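Local coordinates for jasmonate-induced oxygenase 2 (Arabidopsis thaliana, PDB 6LSV), which oxidises the plant defence hormone jasmonate to 12-hydroxyjasmonate, using iron(II), molecular oxygen and 2-oxoglutarate, which is converted to succinate and carbon dioxide, at residues 94-99 and 159-164; 87-92 and 166-171; 25-30 and 220-225. All blocks are in the same frame, centred on the assembly; numbering follows the deposited sequence.

Interaction 1 (94-99 and 159-164)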
ATOM      1  N   ARG A  94      -1.916   3.311  14.964  1.00 27.62           N
ATOM      2  CA  ARG A  94      -0.591   3.859  14.700  1.00 29.42           C
ATOM      3  C   ARG A  94       0.319   3.710  15.914  1.00 31.93           C
ATOM      4  O   ARG A  94       1.461   3.252  15.791  1.00 28.41           O
ATOM      5  CB  ARG A  94      -0.706   5.324  14.287  1.00 19.02           C
ATOM      6  CG  ARG A  94       0.627   6.009  14.092  1.00 24.36           C
ATOM      7  CD  ARG A  94       0.456   7.510  13.956  1.00 29.19           C
ATOM      8  NE  ARG A  94      -0.339   7.869  12.785  1.00 41.51           N
ATOM      9  CZ  ARG A  94      -1.626   8.199  12.823  1.00 37.12           C
ATOM     10  NH1 ARG A  94      -2.277   8.217  13.980  1.00 33.96           N
ATOM     11  NH2 ARG A  94      -2.261   8.509  11.699  1.00 32.86           N
ATOM     12  N   GLU A  95      -0.174   4.083  17.099  1.00 32.27           N
ATOM     13  CA  GLU A  95       0.687   4.098  18.279  1.00 34.20           C
ATOM     14  C   GLU A  95       0.992   2.693  18.783  1.00 30.65           C
ATOM     15  O   GLU A  95       2.065   2.465  19.353  1.00 28.77           O
ATOM     16  CB  GLU A  95       0.056   4.943  19.384  1.00 33.84           C
ATOM     17  CG  GLU A  95      -0.080   6.415  19.020  1.00 33.03           C
ATOM     18  CD  GLU A  95       1.195   6.995  18.424  1.00 35.69           C
ATOM     19  OE1 GLU A  95       2.270   6.849  19.045  1.00 37.24           O
ATOM     20  OE2 GLU A  95       1.123   7.591  17.327  1.00 37.36           O
ATOM     21  N   ASN A  96       0.076   1.744  18.585  1.00 31.96           N
ATOM     22  CA  ASN A  96       0.396   0.347  18.866  1.00 26.32           C
ATOM     23  C   ASN A  96       1.546  -0.132  17.990  1.00 32.17           C
ATOM     24  O   ASN A  96       2.500  -0.747  18.480  1.00 37.37           O
ATOM     25  CB  ASN A  96      -0.836  -0.530  18.653  1.00 26.48           C
ATOM     26  CG  ASN A  96      -1.645  -0.713  19.917  1.00 34.33           C
ATOM     27  OD1 ASN A  96      -1.606  -1.770  20.541  1.00 34.31           O
ATOM     28  ND2 ASN A  96      -2.385   0.320  20.303  1.00 30.87           N
ATOM     29  N   TRP A  97       1.470   0.139  16.686  1.00 29.29           N
ATOM     30  CA  TRP A  97       2.543  -0.277  15.788  1.00 30.39           C
ATOM     31  C   TRP A  97       3.820   0.510  16.052  1.00 30.84           C
ATOM     32  O   TRP A  97       4.920  -0.056  16.019  1.00 29.90           O
ATOM     33  CB  TRP A  97       2.099  -0.129  14.332  1.00 23.37           C
ATOM     34  CG  TRP A  97       1.268  -1.286  13.866  1.00 26.95           C
ATOM     35  CD1 TRP A  97      -0.083  -1.299  13.660  1.00 23.44           C
ATOM     36  CD2 TRP A  97       1.731  -2.607  13.566  1.00 24.33           C
ATOM     37  NE1 TRP A  97      -0.486  -2.548  13.246  1.00 20.86           N
ATOM     38  CE2 TRP A  97       0.610  -3.368  13.182  1.00 24.36           C
ATOM     39  CE3 TRP A  97       2.988  -3.219  13.583  1.00 21.60           C
ATOM     40  CZ2 TRP A  97       0.708  -4.707  12.812  1.00 23.14           C
ATOM     41  CZ3 TRP A  97       3.081  -4.547  13.220  1.00 25.90           C
ATOM     42  CH2 TRP A  97       1.948  -5.278  12.841  1.00 23.70           C
ATOM     43  N   ARG A  98       3.698   1.812  16.322  1.00 29.02           N
ATOM     44  CA  ARG A  98       4.878   2.592  16.683  1.00 32.05           C
ATOM     45  C   ARG A  98       5.573   1.996  17.899  1.00 35.38           C
ATOM     46  O   ARG A  98       6.807   1.929  17.947  1.00 32.89           O
ATOM     47  CB  ARG A  98       4.495   4.048  16.946  1.00 34.54           C
ATOM     48  CG  ARG A  98       5.696   4.948  17.189  1.00 34.97           C
ATOM     49  CD  ARG A  98       5.304   6.264  17.846  1.00 43.90           C
ATOM     50  NE  ARG A  98       4.249   6.978  17.126  1.00 37.93           N
ATOM     51  CZ  ARG A  98       4.417   7.585  15.955  1.00 37.30           C
ATOM     52  NH1 ARG A  98       5.602   7.561  15.355  1.00 33.44           N
ATOM     53  NH2 ARG A  98       3.398   8.214  15.383  1.00 33.89           N
ATOM     54  N   GLU A  99       4.793   1.551  18.889  1.00 34.46           N
ATOM     55  CA  GLU A  99       5.371   0.906  20.064  1.00 31.49           C
ATOM     56  C   GLU A  99       6.071  -0.394  19.687  1.00 36.39           C
ATOM     57  O   GLU A  99       7.139  -0.713  20.224  1.00 34.08           O
ATOM     58  CB  GLU A  99       4.280   0.655  21.105  1.00 36.51           C
ATOM     59  CG  GLU A  99       4.694  -0.232  22.273  1.00 49.63           C
ATOM     60  CD  GLU A  99       5.742   0.415  23.165  1.00 67.08           C
ATOM     61  OE1 GLU A  99       5.371   1.278  23.992  1.00 66.75           O
ATOM     62  OE2 GLU A  99       6.935   0.057  23.044  1.00 58.32           O
ATOM     63  N   PRO A 159       0.452  -5.255  24.360  1.00 46.68           N
ATOM     64  CA  PRO A 159      -0.527  -6.310  24.663  1.00 43.32           C
ATOM     65  C   PRO A 159      -1.870  -6.098  23.996  1.00 33.36           C
ATOM     66  O   PRO A 159      -2.636  -7.058  23.861  1.00 37.34           O
ATOM     67  CB  PRO A 159      -0.633  -6.254  26.192  1.00 42.29           C
ATOM     68  CG  PRO A 159       0.671  -5.609  26.629  1.00 39.59           C
ATOM     69  CD  PRO A 159       0.904  -4.568  25.582  1.00 39.89           C
ATOM     70  N   THR A 160      -2.159  -4.883  23.541  1.00 28.95           N
ATOM     71  CA  THR A 160      -3.409  -4.580  22.865  1.00 34.36           C
ATOM     72  C   THR A 160      -3.327  -4.704  21.349  1.00 35.24           C
ATOM     73  O   THR A 160      -4.367  -4.629  20.688  1.00 37.03           O
ATOM     74  CB  THR A 160      -3.858  -3.161  23.223  1.00 31.91           C
ATOM     75  OG1 THR A 160      -2.757  -2.260  23.054  1.00 36.30           O
ATOM     76  CG2 THR A 160      -4.333  -3.103  24.663  1.00 39.50           C
ATOM     77  N   ILE A 161      -2.130  -4.912  20.787  1.00 33.12           N
ATOM     78  CA  ILE A 161      -1.941  -4.719  19.349  1.00 33.92           C
ATOM     79  C   ILE A 161      -2.822  -5.669  18.545  1.00 30.97           C
ATOM     80  O   ILE A 161      -3.399  -5.278  17.524  1.00 32.77           O
ATOM     81  CB  ILE A 161      -0.450  -4.852  18.969  1.00 38.04           C
ATOM     82  CG1 ILE A 161      -0.213  -4.318  17.553  1.00 32.67           C
ATOM     83  CG2 ILE A 161       0.046  -6.293  19.090  1.00 34.72           C
ATOM     84  CD1 ILE A 161       1.248  -4.247  17.154  1.00 31.42           C
ATOM     85  N   ARG A 162      -2.970  -6.914  18.999  1.00 28.38           N
ATOM     86  CA  ARG A 162      -3.736  -7.878  18.217  1.00 33.15           C
ATOM     87  C   ARG A 162      -5.224  -7.561  18.228  1.00 31.72           C
ATOM     88  O   ARG A 162      -5.921  -7.839  17.247  1.00 33.66           O
ATOM     89  CB  ARG A 162      -3.490  -9.292  18.733  1.00 28.24           C
ATOM     90  CG  ARG A 162      -2.051  -9.726  18.596  1.00 26.70           C
ATOM     91  CD  ARG A 162      -1.909 -11.202  18.836  1.00 29.99           C
ATOM     92  NE  ARG A 162      -0.528 -11.636  18.676  1.00 38.17           N
ATOM     93  CZ  ARG A 162      -0.116 -12.884  18.869  1.00 37.31           C
ATOM     94  NH1 ARG A 162      -0.983 -13.821  19.224  1.00 33.89           N
ATOM     95  NH2 ARG A 162       1.162 -13.194  18.699  1.00 45.40           N
ATOM     96  N   GLU A 163      -5.727  -6.983  19.319  1.00 35.19           N
ATOM     97  CA  GLU A 163      -7.125  -6.572  19.341  1.00 39.49           C
ATOM     98  C   GLU A 163      -7.345  -5.315  18.510  1.00 35.91           C
ATOM     99  O   GLU A 163      -8.412  -5.152  17.905  1.00 32.87           O
ATOM    100  CB  GLU A 163      -7.581  -6.359  20.783  1.00 34.47           C
ATOM    101  CG  GLU A 163      -7.584  -7.637  21.603  1.00 49.65           C
ATOM    102  CD  GLU A 163      -7.932  -7.402  23.061  1.00 64.07           C
ATOM    103  OE1 GLU A 163      -7.244  -6.589  23.716  1.00 59.08           O
ATOM    104  OE2 GLU A 163      -8.895  -8.032  23.551  1.00 62.93           O
ATOM    105  N   VAL A 164      -6.348  -4.430  18.455  1.00 30.35           N
ATOM    106  CA  VAL A 164      -6.463  -3.231  17.632  1.00 32.45           C
ATOM    107  C   VAL A 164      -6.327  -3.577  16.154  1.00 37.19           C
ATOM    108  O   VAL A 164      -6.988  -2.973  15.302  1.00 33.58           O
ATOM    109  CB  VAL A 164      -5.426  -2.181  18.068  1.00 31.00           C
ATOM    110  CG1 VAL A 164      -5.583  -0.911  17.252  1.00 33.19           C
ATOM    111  CG2 VAL A 164      -5.579  -1.876  19.550  1.00 29.20           C
TER
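I161 and W97 form the packed half of this contact. The CD1 methyl of I161 stands over the centre of the six-membered ring of W97, 4.0 Å from its centroid and only 12° off the ring normal, so this is a CH-pi contact onto the face and not a brush with the rim. CG1 of I161 lies anti to its backbone N (chi1 -166°) and is 4.0 Å from CB of N96, which extends the apolar patch. The indole also meets the ring of Y139 and rests on P155 and on L297 of strand 294-302.

The outer half is thinner and polar. The exposed T160 gives its OG1 hydroxyl to N96 OD1 at 2.8 Å, meeting a lone pair in the carbonyl plane with a C=O...donor angle of 126°. At the other end of the same carboxamide, ND2 bonds to A92 O one turn earlier and lies 3.9 Å from V164 CG2. With its oxygen and nitrogen both engaged, the amide has a defined flip. Helix 87-102 also carries a salt bridge from R98 NE to E95 OE1 at 2.8 Å, which R98 NH1 extends to E293.

The W97 side chain is about 9 Å from those of R208 and S296 and about 12 Å from either bound ligand, so the contact lies outside the first shell of the jasmonate and 2-oxoglutarate sites. Here helix 87-102 meets the start of helix 161-186, two helices that flank the main sheet of the double-stranded beta-helix (jelly-roll) fold of 2-oxoglutarate-dependent oxygenases.

Interaction 2 (87-92 and 166-171)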
ATOM      1  N   PRO A  87     -11.754   7.894  15.036  1.00 32.54           N
ATOM      2  CA  PRO A  87     -10.426   8.527  15.110  1.00 29.85           C
ATOM      3  C   PRO A  87      -9.529   7.942  16.185  1.00 34.65           C
ATOM      4  O   PRO A  87      -8.318   7.814  15.963  1.00 34.12           O
ATOM      5  CB  PRO A  87     -10.768   9.995  15.393  1.00 23.92           C
ATOM      6  CG  PRO A  87     -12.068  10.182  14.728  1.00 24.80           C
ATOM      7  CD  PRO A  87     -12.827   8.896  14.938  1.00 26.46           C
ATOM      8  N   GLU A  88     -10.081   7.581  17.347  1.00 33.39           N
ATOM      9  CA  GLU A  88      -9.244   6.972  18.373  1.00 32.30           C
ATOM     10  C   GLU A  88      -8.730   5.610  17.930  1.00 34.51           C
ATOM     11  O   GLU A  88      -7.619   5.220  18.305  1.00 35.01           O
ATOM     12  CB  GLU A  88     -10.003   6.852  19.696  1.00 32.59           C
ATOM     13  CG  GLU A  88     -11.348   6.167  19.584  1.00 42.37           C
ATOM     14  CD  GLU A  88     -12.493   7.149  19.422  1.00 49.73           C
ATOM     15  OE1 GLU A  88     -13.614   6.816  19.861  1.00 52.72           O
ATOM     16  OE2 GLU A  88     -12.277   8.248  18.860  1.00 38.98           O
ATOM     17  N   LEU A  89      -9.512   4.877  17.134  1.00 29.90           N
ATOM     18  CA  LEU A  89      -9.026   3.609  16.598  1.00 29.17           C
ATOM     19  C   LEU A  89      -7.905   3.835  15.592  1.00 31.65           C
ATOM     20  O   LEU A  89      -6.916   3.091  15.579  1.00 34.97           O
ATOM     21  CB  LEU A  89     -10.176   2.827  15.961  1.00 27.44           C
ATOM     22  CG  LEU A  89      -9.804   1.500  15.293  1.00 27.66           C
ATOM     23  CD1 LEU A  89      -9.175   0.547  16.298  1.00 25.31           C
ATOM     24  CD2 LEU A  89     -11.023   0.868  14.638  1.00 24.72           C
ATOM     25  N   MET A  90      -8.040   4.863  14.747  1.00 29.38           N
ATOM     26  CA  MET A  90      -6.990   5.180  13.783  1.00 28.20           C
ATOM     27  C   MET A  90      -5.674   5.485  14.481  1.00 28.57           C
ATOM     28  O   MET A  90      -4.610   5.037  14.041  1.00 29.39           O
ATOM     29  CB  MET A  90      -7.413   6.366  12.917  1.00 23.89           C
ATOM     30  CG  MET A  90      -8.694   6.152  12.138  1.00 23.42           C
ATOM     31  SD  MET A  90      -9.163   7.633  11.230  1.00 32.02           S
ATOM     32  CE  MET A  90      -7.957   7.626   9.908  1.00 24.56           C
ATOM     33  N   ASP A  91      -5.728   6.245  15.573  1.00 33.70           N
ATOM     34  CA  ASP A  91      -4.509   6.609  16.283  1.00 35.16           C
ATOM     35  C   ASP A  91      -3.983   5.453  17.128  1.00 29.44           C
ATOM     36  O   ASP A  91      -2.765   5.268  17.238  1.00 27.40           O
ATOM     37  CB  ASP A  91      -4.761   7.843  17.147  1.00 28.13           C
ATOM     38  CG  ASP A  91      -5.239   9.032  16.333  1.00 33.69           C
ATOM     39  OD1 ASP A  91      -4.556   9.396  15.352  1.00 40.11           O
ATOM     40  OD2 ASP A  91      -6.295   9.602  16.670  1.00 41.30           O
ATOM     41  N   ALA A  92      -4.880   4.666  17.728  1.00 25.95           N
ATOM     42  CA  ALA A  92      -4.438   3.499  18.485  1.00 30.27           C
ATOM     43  C   ALA A  92      -3.700   2.518  17.586  1.00 34.39           C
ATOM     44  O   ALA A  92      -2.696   1.923  17.995  1.00 31.33           O
ATOM     45  CB  ALA A  92      -5.630   2.821  19.161  1.00 27.81           C
ATOM     46  N   ASP A 166      -7.228  -6.491  14.736  1.00 34.94           N
ATOM     47  CA  ASP A 166      -8.433  -7.198  14.312  1.00 34.97           C
ATOM     48  C   ASP A 166      -9.597  -6.241  14.089  1.00 33.53           C
ATOM     49  O   ASP A 166     -10.349  -6.379  13.116  1.00 27.70           O
ATOM     50  CB  ASP A 166      -8.808  -8.261  15.346  1.00 35.72           C
ATOM     51  CG  ASP A 166      -9.490  -9.461  14.723  1.00 37.92           C
ATOM     52  OD1 ASP A 166      -9.038  -9.903  13.648  1.00 39.04           O
ATOM     53  OD2 ASP A 166     -10.482  -9.955  15.301  1.00 39.86           O
ATOM     54  N   GLU A 167      -9.766  -5.262  14.978  1.00 37.59           N
ATOM     55  CA  GLU A 167     -10.863  -4.318  14.807  1.00 34.87           C
ATOM     56  C   GLU A 167     -10.572  -3.333  13.680  1.00 29.10           C
ATOM     57  O   GLU A 167     -11.457  -3.040  12.869  1.00 32.47           O
ATOM     58  CB  GLU A 167     -11.138  -3.582  16.118  1.00 30.96           C
ATOM     59  CG  GLU A 167     -12.503  -2.909  16.152  1.00 43.33           C
ATOM     60  CD  GLU A 167     -12.570  -1.752  17.131  1.00 44.86           C
ATOM     61  OE1 GLU A 167     -11.675  -1.645  17.993  1.00 34.49           O
ATOM     62  OE2 GLU A 167     -13.518  -0.943  17.028  1.00 55.66           O
ATOM     63  N   TYR A 168      -9.338  -2.824  13.610  1.00 26.85           N
ATOM     64  CA  TYR A 168      -8.951  -1.957  12.501  1.00 26.07           C
ATOM     65  C   TYR A 168      -9.171  -2.655  11.165  1.00 32.18           C
ATOM     66  O   TYR A 168      -9.742  -2.075  10.234  1.00 30.87           O
ATOM     67  CB  TYR A 168      -7.491  -1.534  12.662  1.00 24.54           C
ATOM     68  CG  TYR A 168      -7.003  -0.479  11.697  1.00 24.64           C
ATOM     69  CD1 TYR A 168      -7.253   0.871  11.919  1.00 24.16           C
ATOM     70  CD2 TYR A 168      -6.258  -0.830  10.580  1.00 26.84           C
ATOM     71  CE1 TYR A 168      -6.789   1.837  11.041  1.00 28.84           C
ATOM     72  CE2 TYR A 168      -5.790   0.124   9.700  1.00 27.09           C
ATOM     73  CZ  TYR A 168      -6.057   1.455   9.931  1.00 27.79           C
ATOM     74  OH  TYR A 168      -5.587   2.398   9.046  1.00 20.46           O
ATOM     75  N   GLY A 169      -8.740  -3.916  11.062  1.00 28.40           N
ATOM     76  CA  GLY A 169      -8.983  -4.673   9.845  1.00 26.81           C
ATOM     77  C   GLY A 169     -10.461  -4.849   9.549  1.00 32.56           C
ATOM     78  O   GLY A 169     -10.890  -4.749   8.397  1.00 35.70           O
ATOM     79  N   GLU A 170     -11.260  -5.110  10.586  1.00 35.56           N
ATOM     80  CA  GLU A 170     -12.701  -5.239  10.399  1.00 29.72           C
ATOM     81  C   GLU A 170     -13.306  -3.949   9.862  1.00 33.58           C
ATOM     82  O   GLU A 170     -14.148  -3.977   8.957  1.00 33.96           O
ATOM     83  CB  GLU A 170     -13.367  -5.621  11.720  1.00 35.72           C
ATOM     84  CG  GLU A 170     -13.827  -7.060  11.814  1.00 43.03           C
ATOM     85  CD  GLU A 170     -14.772  -7.278  12.975  1.00 49.48           C
ATOM     86  OE1 GLU A 170     -15.962  -6.918  12.847  1.00 56.90           O
ATOM     87  OE2 GLU A 170     -14.321  -7.793  14.021  1.00 48.29           O
ATOM     88  N   GLU A 171     -12.890  -2.808  10.412  1.00 28.89           N
ATOM     89  CA  GLU A 171     -13.481  -1.536  10.017  1.00 28.30           C
ATOM     90  C   GLU A 171     -13.098  -1.163   8.591  1.00 30.55           C
ATOM     91  O   GLU A 171     -13.920  -0.620   7.844  1.00 30.94           O
ATOM     92  CB  GLU A 171     -13.054  -0.440  10.993  1.00 30.27           C
ATOM     93  CG  GLU A 171     -13.695  -0.549  12.365  1.00 36.36           C
ATOM     94  CD  GLU A 171     -15.207  -0.433  12.310  1.00 37.86           C
ATOM     95  OE1 GLU A 171     -15.893  -1.438  12.595  1.00 42.31           O
ATOM     96  OE2 GLU A 171     -15.708   0.663  11.976  1.00 33.81           O
TER
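L89 and E167 meet where two helices flanking the jelly-roll sheet cross, their short axes 10.3 Å apart at closest approach and their directions 125° apart. The inserted side chain is L89: CG lies anti to the backbone N (chi1 177°), and its two methyls reach across to helix 161-186. L89 CD1 is 3.7 Å from E167 OE1, and L89 CD2 is 3.9 Å from E167 OE2, so both branches lie against the carboxylate end of an extended glutamate. L89 CD2 also packs 3.8 Å from E171 CG, one turn further on, and 4.1 Å from Y168 CA. On the inner side, L89 CG approaches the edge of the Y168 ring near its plane, 4.3 Å from Y168 CD1.

Beyond this first shell, Y168 and M90 both lean on F263 of strand 263-267 and L237 of strand 233-237, so the two helices share one footing on the sheet. On helix 87-102, D91 forms a salt bridge with R94 and a hydrogen bond with H261, in the loop before strand 263-267. Back at the crossing, CE1 of Y168 comes to 4.3 Å from M90 CA.

Interaction 3 (25-30 and 220-225). With AKG (2-oxoglutaric acid), chain C.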
ATOM      1  N   TYR A  25      21.946   1.547   0.271  1.00 24.74           N
ATOM      2  CA  TYR A  25      20.796   2.419   0.473  1.00 25.02           C
ATOM      3  C   TYR A  25      20.929   3.744  -0.268  1.00 29.40           C
ATOM      4  O   TYR A  25      20.116   4.648  -0.049  1.00 30.35           O
ATOM      5  CB  TYR A  25      20.580   2.663   1.968  1.00 23.77           C
ATOM      6  CG  TYR A  25      20.504   1.384   2.771  1.00 27.29           C
ATOM      7  CD1 TYR A  25      19.287   0.744   2.978  1.00 23.00           C
ATOM      8  CD2 TYR A  25      21.650   0.804   3.309  1.00 26.07           C
ATOM      9  CE1 TYR A  25      19.211  -0.430   3.699  1.00 27.36           C
ATOM     10  CE2 TYR A  25      21.583  -0.376   4.035  1.00 23.27           C
ATOM     11  CZ  TYR A  25      20.362  -0.988   4.226  1.00 27.70           C
ATOM     12  OH  TYR A  25      20.284  -2.156   4.944  1.00 22.13           O
ATOM     13  N   ILE A  26      21.924   3.880  -1.140  1.00 24.61           N
ATOM     14  CA  ILE A  26      22.082   5.076  -1.959  1.00 24.08           C
ATOM     15  C   ILE A  26      21.417   4.829  -3.305  1.00 28.59           C
ATOM     16  O   ILE A  26      21.773   3.886  -4.021  1.00 29.48           O
ATOM     17  CB  ILE A  26      23.562   5.446  -2.137  1.00 27.77           C
ATOM     18  CG1 ILE A  26      24.259   5.554  -0.780  1.00 35.55           C
ATOM     19  CG2 ILE A  26      23.695   6.744  -2.918  1.00 21.88           C
ATOM     20  CD1 ILE A  26      25.748   5.786  -0.880  1.00 28.75           C
ATOM     21  N   LYS A  27      20.459   5.666  -3.648  1.00 30.87           N
ATOM     22  CA  LYS A  27      19.788   5.525  -4.927  1.00 30.80           C
ATOM     23  C   LYS A  27      20.563   6.255  -6.013  1.00 31.72           C
ATOM     24  O   LYS A  27      21.353   7.161  -5.723  1.00 34.39           O
ATOM     25  CB  LYS A  27      18.367   6.071  -4.833  1.00 27.16           C
ATOM     26  CG  LYS A  27      17.568   5.503  -3.670  1.00 26.32           C
ATOM     27  CD  LYS A  27      17.523   3.980  -3.710  1.00 30.09           C
ATOM     28  CE  LYS A  27      16.385   3.445  -2.844  1.00 24.34           C
ATOM     29  NZ  LYS A  27      16.333   1.955  -2.828  1.00 20.08           N
ATOM     30  N   PRO A  28      20.385   5.861  -7.275  1.00 27.06           N
ATOM     31  CA  PRO A  28      21.024   6.598  -8.370  1.00 24.04           C
ATOM     32  C   PRO A  28      20.655   8.072  -8.320  1.00 34.41           C
ATOM     33  O   PRO A  28      19.574   8.447  -7.861  1.00 35.00           O
ATOM     34  CB  PRO A  28      20.463   5.923  -9.624  1.00 26.35           C
ATOM     35  CG  PRO A  28      20.152   4.541  -9.193  1.00 25.44           C
ATOM     36  CD  PRO A  28      19.715   4.637  -7.751  1.00 25.95           C
ATOM     37  N   ALA A  29      21.573   8.914  -8.797  1.00 39.15           N
ATOM     38  CA  ALA A  29      21.300  10.348  -8.833  1.00 36.13           C
ATOM     39  C   ALA A  29      20.061  10.669  -9.658  1.00 33.59           C
ATOM     40  O   ALA A  29      19.435  11.712  -9.455  1.00 35.53           O
ATOM     41  CB  ALA A  29      22.507  11.102  -9.384  1.00 35.50           C
ATOM     42  N   SER A  30      19.691   9.792 -10.591  1.00 39.48           N
ATOM     43  CA  SER A  30      18.507  10.034 -11.405  1.00 37.10           C
ATOM     44  C   SER A  30      17.227   9.988 -10.588  1.00 35.59           C
ATOM     45  O   SER A  30      16.223  10.589 -10.986  1.00 33.63           O
ATOM     46  CB  SER A  30      18.422   8.996 -12.506  1.00 35.39           C
ATOM     47  OG  SER A  30      19.652   8.913 -13.186  1.00 46.64           O
ATOM     48  N   LEU A 220      19.882  11.092  -0.239  1.00 33.69           N
ATOM     49  CA  LEU A 220      20.361   9.998  -1.074  1.00 32.35           C
ATOM     50  C   LEU A 220      19.477   8.765  -0.997  1.00 31.83           C
ATOM     51  O   LEU A 220      19.638   7.852  -1.815  1.00 29.95           O
ATOM     52  CB  LEU A 220      21.786   9.593  -0.674  1.00 33.72           C
ATOM     53  CG  LEU A 220      22.885  10.649  -0.575  1.00 39.82           C
ATOM     54  CD1 LEU A 220      24.183   9.998  -0.109  1.00 27.84           C
ATOM     55  CD2 LEU A 220      23.081  11.350  -1.904  1.00 28.78           C
ATOM     56  N   ALA A 221      18.563   8.710  -0.037  1.00 28.49           N
ATOM     57  CA  ALA A 221      17.839   7.495   0.284  1.00 27.52           C
ATOM     58  C   ALA A 221      16.355   7.672  -0.005  1.00 26.74           C
ATOM     59  O   ALA A 221      15.861   8.782  -0.218  1.00 25.16           O
ATOM     60  CB  ALA A 221      18.052   7.107   1.753  1.00 22.35           C
ATOM     61  N   LEU A 222      15.649   6.547  -0.014  1.00 20.81           N
ATOM     62  CA  LEU A 222      14.202   6.521  -0.132  1.00 21.20           C
ATOM     63  C   LEU A 222      13.668   5.546   0.902  1.00 26.26           C
ATOM     64  O   LEU A 222      14.186   4.432   1.030  1.00 25.24           O
ATOM     65  CB  LEU A 222      13.755   6.105  -1.537  1.00 20.26           C
ATOM     66  CG  LEU A 222      13.744   7.191  -2.615  1.00 20.79           C
ATOM     67  CD1 LEU A 222      13.465   6.582  -3.977  1.00 20.45           C
ATOM     68  CD2 LEU A 222      12.722   8.262  -2.291  1.00 25.97           C
ATOM     69  N   GLY A 223      12.655   5.973   1.657  1.00 23.37           N
ATOM     70  CA  GLY A 223      11.997   5.049   2.562  1.00 23.64           C
ATOM     71  C   GLY A 223      11.338   3.906   1.821  1.00 24.14           C
ATOM     72  O   GLY A 223      11.322   2.771   2.305  1.00 25.90           O
ATOM     73  N   LEU A 224      10.811   4.185   0.631  1.00 18.56           N
ATOM     74  CA  LEU A 224      10.193   3.169  -0.216  1.00 25.23           C
ATOM     75  C   LEU A 224      10.271   3.648  -1.658  1.00 23.49           C
ATOM     76  O   LEU A 224       9.793   4.743  -1.974  1.00 25.00           O
ATOM     77  CB  LEU A 224       8.747   2.926   0.207  1.00 28.58           C
ATOM     78  CG  LEU A 224       8.065   1.659  -0.303  1.00 29.50           C
ATOM     79  CD1 LEU A 224       8.954   0.441  -0.094  1.00 25.43           C
ATOM     80  CD2 LEU A 224       6.725   1.490   0.399  1.00 30.05           C
ATOM     81  N   SER A 225      10.870   2.837  -2.527  1.00 20.07           N
ATOM     82  CA  SER A 225      11.088   3.217  -3.915  1.00 23.96           C
ATOM     83  C   SER A 225       9.770   3.256  -4.692  1.00 22.60           C
ATOM     84  O   SER A 225       8.763   2.699  -4.248  1.00 23.05           O
ATOM     85  CB  SER A 225      12.071   2.247  -4.570  1.00 18.01           C
ATOM     86  OG  SER A 225      13.367   2.395  -4.023  1.00 20.12           O
TER
HETATM   87  C1  AKG C 401       2.765   1.644   1.088  1.00 34.61           C
HETATM   88  O1  AKG C 401       1.714   1.418   0.438  1.00 27.05           O
HETATM   89  O2  AKG C 401       3.384   0.679   1.615  1.00 45.55           O
HETATM   90  C2  AKG C 401       3.285   3.082   1.205  1.00 40.34           C
HETATM   91  O5  AKG C 401       3.594   3.657   0.215  1.00 41.48           O
HETATM   92  C3  AKG C 401       3.417   3.796   2.557  1.00 29.82           C
HETATM   93  C4  AKG C 401       3.061   5.275   2.381  1.00 37.32           C
HETATM   94  C5  AKG C 401       3.585   6.111   3.550  1.00 30.38           C
HETATM   95  O3  AKG C 401       2.996   7.166   3.906  1.00 16.58           O
HETATM   96  O4  AKG C 401       4.619   5.739   4.159  1.00 36.40           O
HETATM   97  O   HOH W   1      17.315   3.906   0.389  1.00 28.07           O
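L220 and K27 fix the start of this contact through their backbones: K27 N donates to L220 O at 3.0 Å, with an N-H...acceptor angle of 179° and a C=O...donor angle of 171°, a bond straight at both ends. The side chains of L220 and I26 run alongside each other in one direction, L220 CB 4.1 Å from I26 CG2. At A221 the CB methyl comes against a carbonyl, 3.7 Å from Y25 O, and also touches L21.

L222 continues the link through solvent. Its N gives a hydrogen bond to a water at 3.1 Å, and that water bonds to Y25 O at 2.9 Å, joining the two backbones. K27 passes the side chain of L222 at about a right angle, its CE 4.0 Å from L222 CB; chi2 (-56°) bends the lysine at CD, and from there the chain runs on extended, chi3 near anti setting CE beside L222 CB.

Opposite V286 of strand 284-286 stand two residues, G223 and L224, which makes a classic beta bulge. L224 sends its side chain away from 25-30 and into the active site, where CD2 lies 3.6 Å from O2 of 2-oxoglutarate; the same residue touches jasmonate.

At S225 the CB bond points toward 25-30. K27 NZ and S225 OG meet at the same oxygen, OD1 of D134, the lysine through a salt bridge and the serine through a hydrogen bond, and NZ is held further by L133 O. S225 O accepts from H227 ND1, a second-shell bond consistent with orienting that imidazole. The loop 25-30 thus packs against strand 224-225, just ahead of H227 and D229, which with H284 form the two-histidine, one-carboxylate iron site of this oxygenase family.

How the interactions relate
Interactions 1 and 2 hold the same pair of elements, helices 87-102 and 161-186, at successive places with centres 10 Å apart. They touch through V164 of interaction 1, whose CG1 is 4.0 Å from CD1 of L89 in interaction 2. The first combines a methyl-on-indole contact with a polar outer bond, whereas the second is packing that runs from a buried tyrosine to exposed glutamate. Interaction 3 is centred about 30 Å from the centre of interaction 1 and about 32 Å from that of interaction 2, across the chain's centre from the latter. It joins a loop to the approach of a short strand by a backbone bond, a water and the shared partner D134, and alone lines the substrate pockets.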